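Local coordinates for adenylyltransferase and sulfurtransferase uba4 (PDB 6YUB), which probably activates a ubiquitin-like sulfur-carrier protein by adenylation and thiolates its C-terminal glycine, serving tRNA 2-thiolation and molybdenum cofactor biosynthesis, at residues 390-395 with 420-425; 336-341 with 355-360. All coordinates share one frame; numbering follows the deposited sequence.

Contact 1. Residues 390-395 with 420-425; sequences PIVVVC and KIMDIV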
loop_
_atom_site.group_PDB
_atom_site.type_symbol
_atom_site.label_atom_id
_atom_site.label_comp_id
_atom_site.label_asym_id
_atom_site.label_seq_id
_atom_site.Cartn_x
_atom_site.Cartn_y
_atom_site.Cartn_z
ATOM N N PRO A 390 -30.120 7.166 -9.367
ATOM C CA PRO A 390 -29.204 6.308 -8.604
ATOM C C PRO A 390 -29.878 5.693 -7.388
ATOM O O PRO A 390 -30.851 6.224 -6.848
ATOM C CB PRO A 390 -28.074 7.262 -8.187
ATOM C CG PRO A 390 -28.174 8.424 -9.122
ATOM C CD PRO A 390 -29.630 8.556 -9.459
ATOM N N ILE A 391 -29.342 4.553 -6.961
ATOM C CA ILE A 391 -29.766 3.879 -5.739
ATOM C C ILE A 391 -28.551 3.756 -4.831
ATOM O O ILE A 391 -27.488 3.299 -5.269
ATOM C CB ILE A 391 -30.376 2.495 -6.025
ATOM C CG1 ILE A 391 -31.670 2.640 -6.828
ATOM C CG2 ILE A 391 -30.631 1.750 -4.719
ATOM C CD1 ILE A 391 -32.233 1.323 -7.336
ATOM N N VAL A 392 -28.708 4.164 -3.575
ATOM C CA VAL A 392 -27.649 4.077 -2.576
ATOM C C VAL A 392 -28.125 3.162 -1.459
ATOM O O VAL A 392 -29.212 3.365 -0.904
ATOM C CB VAL A 392 -27.270 5.463 -2.023
ATOM C CG1 VAL A 392 -26.104 5.344 -1.048
ATOM C CG2 VAL A 392 -26.936 6.417 -3.163
ATOM N N VAL A 393 -27.313 2.161 -1.132
ATOM C CA VAL A 393 -27.623 1.194 -0.086
ATOM C C VAL A 393 -26.714 1.465 1.102
ATOM O O VAL A 393 -25.546 1.831 0.928
ATOM C CB VAL A 393 -27.451 -0.255 -0.585
ATOM C CG1 VAL A 393 -27.793 -1.243 0.525
ATOM C CG2 VAL A 393 -28.314 -0.500 -1.819
ATOM N N VAL A 394 -27.251 1.287 2.306
ATOM C CA VAL A 394 -26.479 1.436 3.533
ATOM C C VAL A 394 -26.977 0.414 4.544
ATOM O O VAL A 394 -28.188 0.197 4.680
ATOM C CB VAL A 394 -26.582 2.868 4.103
ATOM C CG1 VAL A 394 -27.986 3.130 4.646
ATOM C CG2 VAL A 394 -25.528 3.088 5.183
ATOM N N CYS A 395 -26.045 -0.207 5.256
ATOM C CA CYS A 395 -26.381 -1.208 6.262
ATOM C C CYS A 395 -25.624 -0.857 7.542
ATOM O O CYS A 395 -25.159 0.272 7.737
ATOM C CB CYS A 395 -26.068 -2.615 5.741
ATOM S SG CYS A 395 -24.335 -2.950 5.478
ATOM N N LYS A 420 -26.815 4.054 -11.759
ATOM C CA LYS A 420 -25.811 3.671 -10.777
ATOM C C LYS A 420 -26.474 3.105 -9.527
ATOM O O LYS A 420 -27.465 3.645 -9.029
ATOM C CB LYS A 420 -24.943 4.872 -10.403
ATOM C CG LYS A 420 -24.023 5.347 -11.512
ATOM C CD LYS A 420 -23.046 6.401 -11.008
ATOM C CE LYS A 420 -22.027 6.759 -12.079
ATOM N NZ LYS A 420 -21.726 8.219 -12.099
ATOM N N ILE A 421 -25.917 2.008 -9.020
ATOM C CA ILE A 421 -26.357 1.399 -7.768
ATOM C C ILE A 421 -25.118 1.266 -6.894
ATOM O O ILE A 421 -24.195 0.510 -7.226
ATOM C CB ILE A 421 -27.034 0.043 -7.976
ATOM C CG1 ILE A 421 -28.165 0.180 -9.001
ATOM C CG2 ILE A 421 -27.572 -0.495 -6.654
ATOM C CD1 ILE A 421 -29.115 -0.999 -9.042
ATOM N N MET A 422 -25.096 1.988 -5.775
ATOM C CA MET A 422 -23.931 2.050 -4.910
ATOM C C MET A 422 -24.315 1.665 -3.489
ATOM O O MET A 422 -25.494 1.641 -3.124
ATOM C CB MET A 422 -23.311 3.457 -4.902
ATOM C CG MET A 422 -23.485 4.226 -6.198
ATOM S SD MET A 422 -22.600 5.798 -6.188
ATOM C CE MET A 422 -23.399 6.645 -4.828
ATOM N N ASP A 423 -23.298 1.361 -2.688
ATOM C CA ASP A 423 -23.460 1.181 -1.253
ATOM C C ASP A 423 -22.465 2.087 -0.539
ATOM O O ASP A 423 -21.494 2.565 -1.129
ATOM C CB ASP A 423 -23.264 -0.279 -0.827
ATOM C CG ASP A 423 -21.830 -0.745 -0.965
ATOM O OD1 ASP A 423 -21.203 -0.447 -2.003
ATOM O OD2 ASP A 423 -21.330 -1.409 -0.033
ATOM N N ILE A 424 -22.723 2.331 0.739
ATOM C CA ILE A 424 -21.874 3.199 1.548
ATOM C C ILE A 424 -20.811 2.341 2.223
ATOM O O ILE A 424 -21.130 1.375 2.927
ATOM C CB ILE A 424 -22.701 3.983 2.580
ATOM C CG1 ILE A 424 -23.734 4.852 1.857
ATOM C CG2 ILE A 424 -21.794 4.841 3.453
ATOM C CD1 ILE A 424 -24.533 5.778 2.766
ATOM N N VAL A 425 -19.545 2.694 2.007
ATOM C CA VAL A 425 -18.434 1.937 2.572
ATOM C C VAL A 425 -18.438 2.101 4.085
ATOM O O VAL A 425 -18.378 3.223 4.603
ATOM C CB VAL A 425 -17.101 2.396 1.968
ATOM C CG1 VAL A 425 -15.928 1.724 2.673
ATOM C CG2 VAL A 425 -17.070 2.110 0.472
HETATM O O HOH W 1 -23.579 -0.149 3.818
#
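Ile424 drives its side chain into the notch between Val392 and Val394, two residues apart on the neighbouring strand. Its CG1 lies 3.8 Å from Val392 CG1, and its CD1 lies 3.8 Å from Val394 CG2. A first torsion of -60°, with CG1 anti to the carbonyl carbon, swings the longer branch across to these valines. A second bump lies further back on the face carrying Val392 and Met422: the bent end of the methionine brings CE to 3.9 Å from Val392 CG2. On the face of Ile391 and Val393 the fit is shallower, with Ile421 CG2 lying 4.1 Å from Ile391 CB; Val404 and Val405 of helix 401-410 cover this face. An alanine in place of Ile424 would probably open a gap between Val392 and Val394, with Val392 CG1 losing its neighbour CG1 and Val394 CG2 its neighbour CD1. The main-chain ladder fixes the register: Ile391 bonds through its N to Lys420 O and through its O to Met422 N (2.8 Å), and Val393 repeats the pattern with Met422 O and Ile424 N. Where the ladder ends, a water bridges Cys395 N (2.9 Å) and Ile424 O (3.0 Å). Two adjacent parallel strands with helix 401-410 between them in sequence form a beta-alpha-beta crossover, here within the parallel sheet of the rhodanese-like domain.

Contact 2. Residues 336-341 with 355-360; sequences ILLDTR and VNVPFS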
loop_
_atom_site.group_PDB
_atom_site.type_symbol
_atom_site.label_atom_id
_atom_site.label_comp_id
_atom_site.label_asym_id
_atom_site.label_seq_id
_atom_site.Cartn_x
_atom_site.Cartn_y
_atom_site.Cartn_z
ATOM N N ILE A 336 -32.440 7.444 -4.589
ATOM C CA ILE A 336 -33.104 6.686 -3.535
ATOM C C ILE A 336 -32.041 6.208 -2.555
ATOM O O ILE A 336 -30.961 5.772 -2.964
ATOM C CB ILE A 336 -33.901 5.494 -4.110
ATOM C CG1 ILE A 336 -35.291 5.959 -4.560
ATOM C CG2 ILE A 336 -34.002 4.367 -3.092
ATOM C CD1 ILE A 336 -36.092 4.901 -5.298
ATOM N N LEU A 337 -32.350 6.294 -1.261
ATOM C CA LEU A 337 -31.444 5.864 -0.198
ATOM C C LEU A 337 -32.114 4.733 0.572
ATOM O O LEU A 337 -33.142 4.944 1.228
ATOM C CB LEU A 337 -31.091 7.026 0.728
ATOM C CG LEU A 337 -30.209 6.690 1.932
ATOM C CD1 LEU A 337 -28.842 6.181 1.487
ATOM C CD2 LEU A 337 -30.062 7.906 2.841
ATOM N N LEU A 338 -31.532 3.541 0.498
ATOM C CA LEU A 338 -32.111 2.342 1.087
ATOM C C LEU A 338 -31.290 1.925 2.300
ATOM O O LEU A 338 -30.092 1.642 2.180
ATOM C CB LEU A 338 -32.165 1.209 0.064
ATOM C CG LEU A 338 -32.941 1.523 -1.215
ATOM C CD1 LEU A 338 -32.829 0.375 -2.205
ATOM C CD2 LEU A 338 -34.398 1.819 -0.897
ATOM N N ASP A 339 -31.941 1.880 3.458
ATOM C CA ASP A 339 -31.327 1.412 4.701
ATOM C C ASP A 339 -31.771 -0.032 4.917
ATOM O O ASP A 339 -32.954 -0.300 5.145
ATOM C CB ASP A 339 -31.727 2.306 5.867
ATOM C CG ASP A 339 -31.076 1.889 7.169
ATOM O OD1 ASP A 339 -30.941 0.669 7.411
ATOM O OD2 ASP A 339 -30.696 2.782 7.956
ATOM N N THR A 340 -30.816 -0.961 4.871
ATOM C CA THR A 340 -31.116 -2.385 4.922
ATOM C C THR A 340 -30.975 -2.982 6.318
ATOM O O THR A 340 -31.073 -4.203 6.466
ATOM C CB THR A 340 -30.218 -3.147 3.939
ATOM O OG1 THR A 340 -28.861 -2.701 4.077
ATOM C CG2 THR A 340 -30.684 -2.926 2.507
ATOM N N ARG A 341 -30.750 -2.162 7.338
ATOM C CA ARG A 341 -30.748 -2.665 8.704
ATOM C C ARG A 341 -32.146 -3.156 9.078
ATOM O O ARG A 341 -33.146 -2.816 8.440
ATOM C CB ARG A 341 -30.290 -1.580 9.676
ATOM C CG ARG A 341 -28.895 -1.036 9.390
ATOM C CD ARG A 341 -28.843 0.469 9.621
ATOM N NE ARG A 341 -28.998 0.831 11.030
ATOM C CZ ARG A 341 -29.354 2.038 11.459
ATOM N NH1 ARG A 341 -29.608 3.007 10.594
ATOM N NH2 ARG A 341 -29.459 2.271 12.757
ATOM N N VAL A 355 -35.092 5.308 3.317
ATOM C CA VAL A 355 -36.199 4.363 3.394
ATOM C C VAL A 355 -35.659 3.035 3.898
ATOM O O VAL A 355 -34.598 2.568 3.455
ATOM C CB VAL A 355 -36.884 4.203 2.024
ATOM C CG1 VAL A 355 -37.939 3.106 2.084
ATOM C CG2 VAL A 355 -37.505 5.523 1.583
ATOM N N ASN A 356 -36.383 2.416 4.824
ATOM C CA ASN A 356 -35.933 1.179 5.456
ATOM C C ASN A 356 -36.463 -0.015 4.670
ATOM O O ASN A 356 -37.676 -0.144 4.465
ATOM C CB ASN A 356 -36.382 1.113 6.910
ATOM C CG ASN A 356 -35.852 -0.116 7.632
ATOM O OD1 ASN A 356 -36.529 -0.691 8.482
ATOM N ND2 ASN A 356 -34.634 -0.521 7.293
ATOM N N VAL A 357 -35.556 -0.886 4.242
ATOM C CA VAL A 357 -35.903 -2.126 3.553
ATOM C C VAL A 357 -35.079 -3.235 4.199
ATOM O O VAL A 357 -33.976 -3.544 3.719
ATOM C CB VAL A 357 -35.636 -2.022 2.045
ATOM C CG1 VAL A 357 -36.402 -3.105 1.300
ATOM C CG2 VAL A 357 -36.013 -0.639 1.528
ATOM N N PRO A 358 -35.558 -3.850 5.281
ATOM C CA PRO A 358 -34.708 -4.780 6.039
ATOM C C PRO A 358 -34.091 -5.856 5.157
ATOM O O PRO A 358 -34.724 -6.374 4.236
ATOM C CB PRO A 358 -35.672 -5.380 7.071
ATOM C CG PRO A 358 -36.735 -4.337 7.245
ATOM C CD PRO A 358 -36.893 -3.685 5.892
ATOM N N PHE A 359 -32.832 -6.190 5.458
ATOM C CA PHE A 359 -32.106 -7.179 4.666
ATOM C C PHE A 359 -32.734 -8.560 4.794
ATOM O O PHE A 359 -32.808 -9.306 3.810
ATOM C CB PHE A 359 -30.640 -7.205 5.103
ATOM C CG PHE A 359 -29.751 -8.033 4.217
ATOM C CD1 PHE A 359 -29.728 -7.828 2.846
ATOM C CD2 PHE A 359 -28.921 -9.002 4.756
ATOM C CE1 PHE A 359 -28.905 -8.586 2.032
ATOM C CE2 PHE A 359 -28.095 -9.759 3.946
ATOM C CZ PHE A 359 -28.087 -9.549 2.583
ATOM N N SER A 360 -33.198 -8.919 5.991
ATOM C CA SER A 360 -33.811 -10.225 6.200
ATOM C C SER A 360 -34.952 -10.454 5.213
ATOM O O SER A 360 -34.965 -11.441 4.471
ATOM C CB SER A 360 -34.306 -10.347 7.642
ATOM O OG SER A 360 -35.280 -9.360 7.934
#
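Asn356 reaches across from the edge strand 355-356 to grip the end of strand 336-339. Its CB passes 4.1 Å from Asp339 O. With CG anti to the backbone N (chi1 -176°), the amide carbon lies about equally far from the carbonyl oxygens of Asp339 and Arg341, and ND2 reaches toward both. OD1 stays on the outer side of the amide, making no hydrogen bond to residues 336-341, while ND2 at the other tip makes two. One goes to Asp339 O at 2.7 Å, bent (142° at the hydrogen) and arriving from above the carbonyl plane. The second, to Arg341 O at 3.0 Å, is nearly straight at 170° and lies in the plane of the amide, so the pair fixes the rotation of the group.

Asp339 O also accepts Val357 N at 2.8 Å, from the opposite face of its carbonyl plane. The preceding ladder is regular: Val355 N bonds to Leu337 O, and Asp339 N to Val355 O. On the face of Leu338, its CD2 meets Val357 CG2 at 3.8 Å. The Asp339 carboxylate folds over its own turn: OD1 takes Arg341 N at 2.8 Å, an Asx turn, and OD2 uses its syn lone pair for a salt bridge to Arg341 NH1 at 2.9 Å. Beyond Pro358, the N-cap of helix 359-367, Phe359 N bonds to Thr340 O at 2.8 Å.

Thus the consecutive carbonyls of residues 339 to 341 all accept bonds from the segment 355-360, Asp339 O twice. The chemistry implies that polar bonds, more than apolar contact, hold strand end and helix start together, while the carboxylate and guanidinium probably offset each other's charge.

Overall arrangement
Both contacts belong to the five-stranded parallel sheet of the rhodanese-like domain, with centres about 10 Å apart. The strand order is 355-356, 336-339, 391-394, 421-425 and 317-319, so contact 2 takes the first two from one edge and contact 1 the next two. Strands 336-339 and 391-394 join them: Val392 N lies 2.8 Å from Ile336 O, and Val392 O 2.7 Å from Leu338 N, both probable hydrogen bonds. Along the chain, contact 2 closes before contact 1 opens. Each joins the strands of a beta-alpha-beta unit, through helix 343-346 in contact 2 and helix 401-410 in contact 1. Together they supply four of five strands in one continuous sheet away from the zinc site.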